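Local coordinates for adenylosuccinate lyase (PDB 4EEI) that splits adenylosuccinate into AMP and fumarate by beta-elimination and probably also releases fumarate from the succinylocarboxamide intermediate of purine biosynthesis, at the interface of chains A and B. Residues are numbered along the deposited sequence; one frame, centred on the assembly and turned at random. Chains: chain A/B, Adenylosuccinate lyase.

The interface of chains A and B. Residues chain A 286, 290; chain B 282-283, 286, 289-290.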
loop_
_atom_site.group_PDB
_atom_site.type_symbol
_atom_site.label_atom_id
_atom_site.label_comp_id
_atom_site.label_asym_id
_atom_site.label_seq_id
_atom_site.Cartn_x
_atom_site.Cartn_y
_atom_site.Cartn_z
ATOM N N SER A 286 1.332 -7.063 1.717
ATOM C CA SER A 286 0.044 -6.354 1.743
ATOM C C SER A 286 -0.558 -6.198 3.150
ATOM O O SER A 286 -1.427 -5.354 3.366
ATOM C CB SER A 286 -0.985 -7.068 0.857
ATOM O OG SER A 286 -1.512 -8.212 1.509
ATOM N N ILE A 290 -2.500 -2.801 6.615
ATOM C CA ILE A 290 -3.641 -3.134 7.448
ATOM C C ILE A 290 -3.250 -2.934 8.905
ATOM O O ILE A 290 -3.977 -2.304 9.659
ATOM C CB ILE A 290 -4.118 -4.600 7.279
ATOM C CG1 ILE A 290 -4.419 -4.930 5.822
ATOM C CG2 ILE A 290 -5.381 -4.842 8.103
ATOM C CD1 ILE A 290 -4.713 -6.422 5.613
ATOM N N ARG B 282 -10.592 -1.748 5.124
ATOM C CA ARG B 282 -9.132 -1.843 5.187
ATOM C C ARG B 282 -8.626 -3.073 4.439
ATOM O O ARG B 282 -7.580 -3.030 3.789
ATOM C CB ARG B 282 -8.642 -1.867 6.640
ATOM C CG ARG B 282 -8.864 -0.567 7.387
ATOM C CD ARG B 282 -8.376 -0.609 8.825
ATOM N NE ARG B 282 -8.847 0.592 9.510
ATOM C CZ ARG B 282 -9.193 0.661 10.788
ATOM N NH1 ARG B 282 -9.093 -0.407 11.581
ATOM N NH2 ARG B 282 -9.637 1.814 11.274
ATOM N N MET B 283 -9.373 -4.169 4.568
ATOM C CA MET B 283 -9.029 -5.413 3.889
ATOM C C MET B 283 -9.080 -5.256 2.370
ATOM O O MET B 283 -8.149 -5.645 1.670
ATOM C CB MET B 283 -9.973 -6.543 4.316
ATOM C CG MET B 283 -9.843 -6.979 5.769
ATOM S SD MET B 283 -8.200 -7.610 6.185
ATOM C CE MET B 283 -7.898 -8.733 4.807
ATOM N N SER B 286 -6.329 -3.268 0.978
ATOM C CA SER B 286 -5.031 -3.960 0.995
ATOM C C SER B 286 -4.785 -4.789 -0.272
ATOM O O SER B 286 -3.639 -5.072 -0.634
ATOM C CB SER B 286 -4.922 -4.857 2.243
ATOM O OG SER B 286 -5.702 -6.031 2.096
ATOM N N SER B 289 -2.758 -3.246 -3.951
ATOM C CA SER B 289 -1.329 -3.383 -4.230
ATOM C C SER B 289 -0.978 -4.782 -4.740
ATOM O O SER B 289 -0.121 -4.932 -5.607
ATOM C CB SER B 289 -0.508 -3.066 -2.984
ATOM O OG SER B 289 -0.774 -4.010 -1.970
ATOM N N ILE B 290 -1.629 -5.807 -4.199
ATOM C CA ILE B 290 -1.394 -7.171 -4.674
ATOM C C ILE B 290 -1.726 -7.267 -6.163
ATOM O O ILE B 290 -0.938 -7.795 -6.959
ATOM C CB ILE B 290 -2.244 -8.219 -3.912
ATOM C CG1 ILE B 290 -2.017 -8.114 -2.405
ATOM C CG2 ILE B 290 -1.883 -9.609 -4.370
ATOM C CD1 ILE B 290 -3.006 -8.972 -1.562
HETATM O O HOH W 1 -4.342 -8.447 2.098
#
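A:Ile290 lies across B:Ser286, and A:Ser286 lies against B:Ile290 in the same way, so the two-fold relation between the chains pairs serine with isoleucine twice. All four belong to helix 272-293, which packs against its own copy. Adenylosuccinate lyases are homotetramers held together through their long central helices, and the deposited assembly has four copies; this patch of about 151 Å² is a part of that packing.

A:Ile290 hides 51 Å², its ethyl branch doing the touching. CG1 stands anti to the carbonyl carbon (chi1 -55°) and the branch runs on extended, with chi2 at 172°. This lays CG1 3.6 Å from CB of B:Ser286 and carries the terminal methyl CD1 to within 3.7 Å of the thioether SD of B:Met283. Isoleucine suits the place because its slim ethyl arm fits along a neighbouring helix; the methionine brings a soft, polarisable sulphur to that methyl. The carbonyl end of B:Arg282 borders the same branch at longer range.

Serine suits the other half of each pair by being small: its single methylene lets the backbones come near each other. A:Ser286 buries 40 Å², its CB 3.6 Å from CG1 of B:Ile290 and its OG close to the CD1 methyl of that residue, while B:Ser289 flanks it more loosely.

In both Ser286 residues the hydroxyl sits between the backbone N and the carbonyl carbon. OG of B:Ser286 thereby reaches back one helical turn to the carbonyl O of B:Met283 at 2.5 Å, a short bond that helps meet the hydroxyl's polar needs beside apolar neighbours. The donor arrives at 134° to the C=O, slightly tilted from the carbonyl plane. Within this patch the two serine hydroxyls are bridged by a water, which lies 2.9 Å from OG of A:Ser286 and 2.8 Å from OG of B:Ser286.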